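Local coordinates for protein pectinesterase A (Erwinia chrysanthemi, PDB 2NTP) that hydrolyses the methyl esters of pectin, releasing methanol and leaving galacturonate, probably as the first step in plant-tissue maceration and soft rot, at residues Trp279-Gly284 with Thr291-Pro296; Pro244-Thr249 with Asn260-Thr265. All blocks are in the same frame, centred on the assembly; numbering follows the deposited sequence.

Interaction 1 (Trp279-Gly284 with Thr291-Pro296)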
# COMPACT_ATOMS: atom_id res chain seq x y z
N TRP A 279 -4.53 -4.46 17.90
CA TRP A 279 -4.35 -3.09 17.41
C TRP A 279 -3.32 -2.35 18.26
O TRP A 279 -2.90 -2.84 19.32
CB TRP A 279 -5.69 -2.34 17.44
CG TRP A 279 -6.80 -3.01 16.68
CD1 TRP A 279 -7.80 -3.79 17.20
CD2 TRP A 279 -7.02 -2.96 15.26
NE1 TRP A 279 -8.63 -4.22 16.19
CE2 TRP A 279 -8.18 -3.73 14.99
CE3 TRP A 279 -6.36 -2.34 14.19
CZ2 TRP A 279 -8.69 -3.90 13.70
CZ3 TRP A 279 -6.86 -2.50 12.91
CH2 TRP A 279 -8.02 -3.27 12.67
N ASP A 280 -2.91 -1.16 17.82
CA ASP A 280 -1.93 -0.38 18.58
C ASP A 280 -2.17 1.12 18.47
O ASP A 280 -2.99 1.58 17.66
CB ASP A 280 -0.50 -0.72 18.14
CG ASP A 280 0.49 -0.75 19.31
OD1 ASP A 280 0.35 0.05 20.27
OD2 ASP A 280 1.43 -1.57 19.27
N LYS A 281 -1.45 1.88 19.30
CA LYS A 281 -1.47 3.34 19.27
C LYS A 281 -0.36 3.88 18.37
O LYS A 281 0.53 3.15 17.94
CB LYS A 281 -1.32 3.90 20.70
CG LYS A 281 -0.02 3.52 21.40
CD LYS A 281 -0.01 3.97 22.86
CE LYS A 281 1.34 3.68 23.50
NZ LYS A 281 1.30 3.78 24.98
N MET A 282 -0.42 5.19 18.10
CA MET A 282 0.59 5.86 17.30
C MET A 282 0.73 7.30 17.76
O MET A 282 -0.26 7.92 18.16
CB MET A 282 0.22 5.82 15.82
CG MET A 282 1.34 6.25 14.87
SD MET A 282 0.85 6.12 13.15
CE MET A 282 2.37 6.61 12.34
N SER A 283 1.95 7.82 17.70
CA SER A 283 2.24 9.17 18.17
C SER A 283 2.45 10.15 17.03
O SER A 283 2.88 9.78 15.93
CB SER A 283 3.46 9.18 19.10
OG SER A 283 4.65 9.03 18.35
N GLY A 284 2.17 11.42 17.31
CA GLY A 284 2.46 12.52 16.40
C GLY A 284 2.83 13.74 17.22
O GLY A 284 3.02 13.64 18.43
N THR A 291 4.40 15.87 22.03
CA THR A 291 4.01 14.51 21.67
C THR A 291 2.54 14.31 22.00
O THR A 291 2.08 14.67 23.09
CB THR A 291 4.84 13.46 22.43
OG1 THR A 291 6.23 13.78 22.32
CG2 THR A 291 4.58 12.06 21.88
N ILE A 292 1.80 13.75 21.05
CA ILE A 292 0.41 13.38 21.26
C ILE A 292 0.22 11.94 20.81
O ILE A 292 0.74 11.54 19.76
CB ILE A 292 -0.57 14.37 20.55
CG1 ILE A 292 -2.03 13.97 20.80
CG2 ILE A 292 -0.25 14.50 19.05
CD1 ILE A 292 -3.05 15.06 20.46
N TRP A 293 -0.49 11.16 21.62
CA TRP A 293 -0.77 9.76 21.31
C TRP A 293 -2.20 9.58 20.84
O TRP A 293 -3.14 10.11 21.45
CB TRP A 293 -0.49 8.85 22.51
CG TRP A 293 0.98 8.68 22.77
CD1 TRP A 293 1.75 9.41 23.62
CD2 TRP A 293 1.86 7.73 22.15
NE1 TRP A 293 3.05 8.98 23.58
CE2 TRP A 293 3.15 7.94 22.69
CE3 TRP A 293 1.68 6.72 21.19
CZ2 TRP A 293 4.26 7.19 22.30
CZ3 TRP A 293 2.79 5.96 20.81
CH2 TRP A 293 4.06 6.20 21.37
N PHE A 294 -2.35 8.84 19.75
CA PHE A 294 -3.66 8.50 19.21
C PHE A 294 -3.90 7.01 19.45
O PHE A 294 -3.08 6.17 19.09
CB PHE A 294 -3.72 8.84 17.73
CG PHE A 294 -3.42 10.28 17.44
CD1 PHE A 294 -4.38 11.27 17.67
CD2 PHE A 294 -2.17 10.66 16.95
CE1 PHE A 294 -4.10 12.61 17.40
CE2 PHE A 294 -1.88 11.99 16.68
CZ PHE A 294 -2.85 12.97 16.91
N ASN A 295 -5.03 6.71 20.10
CA ASN A 295 -5.30 5.37 20.60
C ASN A 295 -6.25 4.56 19.72
O ASN A 295 -7.17 5.12 19.12
CB ASN A 295 -5.83 5.45 22.03
CG ASN A 295 -4.85 6.11 22.99
OD1 ASN A 295 -3.64 5.83 22.97
ND2 ASN A 295 -5.36 6.98 23.85
N PRO A 296 -6.04 3.23 19.66
CA PRO A 296 -6.88 2.39 18.81
C PRO A 296 -8.36 2.40 19.21
O PRO A 296 -9.23 2.30 18.34
CB PRO A 296 -6.27 0.99 18.97
CG PRO A 296 -5.54 1.04 20.28
CD PRO A 296 -5.01 2.44 20.37
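Four main-chain hydrogen bonds define this contact as a two-stranded antiparallel hairpin, closing in two reciprocal pairs. Met-282 N gives to Phe-294 O at 3.0 Å and Met-282 O accepts from Phe-294 N at 2.8 Å. Gly-284 N meets Ile-292 O at 2.8 Å, and Gly-284 O takes Ile-292 N at 2.9 Å, the last with the donor 35° out of the carbonyl plane. Ahead of the strands, Lys-281 N bonds to the anti lone pair of Asp-280 OD1 at 2.7 Å, while OD2 of the same carboxylate is held by Tyr-277 OH. Between these bonds Ser-283 and Trp-293 stand opposite as a non-hydrogen-bonded pair, with both side chains on one face of the hairpin: Ser-283 CB sits 3.5 Å from the centroid of the indole six-membered ring. Over the opposite indole face runs Lys-281, whose CG takes the crowded position between N and the carbonyl carbon (chi1 61°) before the chain extends; its NZ lies 4.8 Å from that centroid and 9° off the normal, a cation-pi contact. Met-282 and Phe-294 occupy the other face of the hairpin, where the extended Met-282 reaches Asp-175, Trp-245 and a bound galacturonate. Beyond the strands, Trp-279 CB packs on Pro-296 CB at 3.7 Å. The exposed indole is thus sandwiched between Ser-283 CB and the charged Lys-281 chain, while the other hairpin face sets apolar Met-282 against the nucleophile Asp-175 and sugar.

Interaction 2 (Pro244-Thr249 with Asn260-Thr265). With ADA (alpha-D-galactopyranuronic acid), chain C; ADA (alpha-D-galactopyranuronic acid), chain B.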
# COMPACT_ATOMS: atom_id res chain seq x y z
N PRO A 244 -3.30 4.27 14.41
CA PRO A 244 -3.95 5.42 13.77
C PRO A 244 -2.98 6.49 13.30
O PRO A 244 -2.37 7.18 14.12
CB PRO A 244 -4.86 5.97 14.88
CG PRO A 244 -4.55 5.17 16.13
CD PRO A 244 -3.30 4.39 15.88
N TRP A 245 -2.86 6.64 11.98
CA TRP A 245 -1.99 7.68 11.42
C TRP A 245 -2.73 9.00 11.30
O TRP A 245 -3.71 9.11 10.57
CB TRP A 245 -1.42 7.25 10.07
CG TRP A 245 -0.45 8.24 9.50
CD1 TRP A 245 0.49 8.96 10.19
CD2 TRP A 245 -0.29 8.60 8.12
NE1 TRP A 245 1.20 9.76 9.32
CE2 TRP A 245 0.74 9.56 8.05
CE3 TRP A 245 -0.94 8.20 6.93
CZ2 TRP A 245 1.15 10.13 6.84
CZ3 TRP A 245 -0.54 8.78 5.73
CH2 TRP A 245 0.51 9.74 5.69
N HIS A 246 -2.24 10.00 12.03
CA HIS A 246 -2.75 11.36 11.93
C HIS A 246 -1.65 12.19 11.27
O HIS A 246 -0.76 12.68 11.96
CB HIS A 246 -3.08 11.90 13.33
CG HIS A 246 -4.26 11.22 13.97
ND1 HIS A 246 -5.44 11.89 14.25
CD2 HIS A 246 -4.45 9.94 14.36
CE1 HIS A 246 -6.29 11.05 14.80
NE2 HIS A 246 -5.72 9.86 14.88
N PRO A 247 -1.70 12.33 9.93
CA PRO A 247 -0.58 12.90 9.19
C PRO A 247 -0.29 14.34 9.59
O PRO A 247 -1.22 15.10 9.89
CB PRO A 247 -1.06 12.86 7.73
CG PRO A 247 -2.12 11.83 7.70
CD PRO A 247 -2.81 11.96 9.03
N THR A 248 0.99 14.68 9.63
CA THR A 248 1.39 16.08 9.76
C THR A 248 0.77 16.82 8.58
O THR A 248 0.95 16.43 7.42
CB THR A 248 2.91 16.23 9.77
OG1 THR A 248 3.45 15.46 10.85
CG2 THR A 248 3.32 17.69 9.94
N THR A 249 0.02 17.87 8.90
CA THR A 249 -0.81 18.58 7.94
C THR A 249 -0.72 20.07 8.21
O THR A 249 -0.68 20.49 9.37
CB THR A 249 -2.29 18.10 8.05
OG1 THR A 249 -2.35 16.69 7.81
CG2 THR A 249 -3.19 18.82 7.04
N ASN A 260 -8.52 15.21 12.83
CA ASN A 260 -9.71 14.62 12.21
C ASN A 260 -9.42 13.42 11.32
O ASN A 260 -10.34 12.85 10.72
CB ASN A 260 -10.50 15.67 11.44
CG ASN A 260 -11.03 16.77 12.34
OD1 ASN A 260 -11.67 16.50 13.36
ND2 ASN A 260 -10.76 18.01 11.97
N ALA A 261 -8.15 13.04 11.22
CA ALA A 261 -7.75 11.83 10.52
C ALA A 261 -7.89 10.65 11.48
O ALA A 261 -6.92 10.20 12.09
CB ALA A 261 -6.33 11.96 10.01
N ILE A 262 -9.13 10.19 11.64
CA ILE A 262 -9.46 9.12 12.57
C ILE A 262 -9.69 7.87 11.72
O ILE A 262 -10.80 7.58 11.27
CB ILE A 262 -10.67 9.49 13.47
CG1 ILE A 262 -10.30 10.67 14.38
CG2 ILE A 262 -11.11 8.30 14.32
CD1 ILE A 262 -11.50 11.48 14.87
N GLY A 263 -8.60 7.14 11.51
CA GLY A 263 -8.54 6.11 10.48
C GLY A 263 -9.46 4.93 10.69
O GLY A 263 -9.80 4.59 11.83
N GLN A 264 -9.85 4.31 9.58
CA GLN A 264 -10.65 3.09 9.61
C GLN A 264 -9.89 1.93 8.98
O GLN A 264 -9.39 2.06 7.86
CB GLN A 264 -11.99 3.28 8.88
CG GLN A 264 -12.85 2.02 8.83
CD GLN A 264 -14.00 2.13 7.85
OE1 GLN A 264 -13.85 1.85 6.66
NE2 GLN A 264 -15.16 2.55 8.36
N THR A 265 -9.79 0.83 9.71
CA THR A 265 -9.38 -0.45 9.13
C THR A 265 -10.38 -1.49 9.61
O THR A 265 -10.59 -1.66 10.82
CB THR A 265 -7.97 -0.88 9.57
OG1 THR A 265 -7.01 0.09 9.13
CG2 THR A 265 -7.61 -2.23 8.96
C1 ADA C . 4.41 8.91 8.08
C2 ADA C . 5.02 9.22 6.70
C3 ADA C . 6.02 10.37 6.83
C4 ADA C . 5.35 11.59 7.47
C5 ADA C . 4.76 11.20 8.82
C6 ADA C . 4.05 12.37 9.44
O2 ADA C . 5.69 8.07 6.17
O3 ADA C . 6.57 10.70 5.55
O4 ADA C . 4.30 12.09 6.63
O5 ADA C . 3.85 10.09 8.68
O6B ADA C . 2.84 12.25 9.73
O6A ADA C . 4.71 13.41 9.65
C1 ADA B . 4.34 13.45 6.14
C2 ADA B . 2.95 13.96 5.77
C3 ADA B . 2.40 13.22 4.55
C4 ADA B . 3.40 13.23 3.39
C5 ADA B . 4.75 12.71 3.88
C6 ADA B . 5.79 12.75 2.79
O2 ADA B . 2.09 13.77 6.89
O3 ADA B . 1.13 13.77 4.16
O4 ADA B . 3.59 14.57 2.91
O5 ADA B . 5.20 13.49 5.00
O6B ADA B . 5.49 12.35 1.65
O6A ADA B . 6.92 13.18 3.08
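The imidazole of His-246 lies with one face against the main chain of Ala-261, whose carbonyl oxygen stands over the ring 2.9 Å from His-246 CE1. That same oxygen is 3.1 Å from His-246 ND1, but the angle is too poor for a hydrogen bond; ND1 instead bonds to Asp-258 O, which fixes the ring rotation and is consistent with a proton on ND1. Pro-244 O comes in the plane at the ring edge. Ala-261 is the centre of an inverse gamma turn, closed by a weak Ile-262 N to Asn-260 O bond, and its methyl meets Pro-247 CD at 3.7 Å. The segment Asn-260 to Thr-265 leads from this turn into strand 264-268 of the right-handed parallel beta-helix, the fold of pectinesterases, whereas Pro-244 to Thr-249 runs into the first strand of the hairpin 248-251/256-257 bordering the substrate site. There Trp-245, with CG anti to its backbone N (chi1 -176°), lays its indole flat beneath Pro-247 CG, 3.5 Å above the centre of the ring. Its edge faces the chain C galacturonate: Trp-245 NE1 bonds to O6B at 3.0 Å and more weakly to the ring oxygen O5. Thr-248 grips both oxygens of that carboxylate, its N reaching O6B at 3.1 Å and its OG1, beside the backbone N (chi1 -58°), reaching O6A at 2.7 Å. O6B is therefore held by two N-H groups. From the chain B galacturonate, O2 gives a hydrogen bond of 2.9 Å to Thr-248 O.

Interaction 2 precedes interaction 1 along the chain, and their centres lie about 10 Å apart on the same side of the molecule's centre. The first segment of each contact leaves the parallel beta-helix, whereas 260-265 re-enters it at strand 264-268: segment 279-284 follows strand 276-278 of a four-stranded parallel sheet, and segment 244-249 follows the neighbouring strand 239-242. The hairpin of interaction 1 packs directly on interaction 2: the Phe-294 ring stacks on His-246, with Phe-294 CG 3.3 Å from His-246 CD2, on the opposite ring face from Ala-261, and Met-282 CB lies 3.4 Å from Pro-244 O. Both contacts contribute to the glycan pocket, interaction 1 through Met-282 and interaction 2 through Trp-245, Pro-247 and Thr-248.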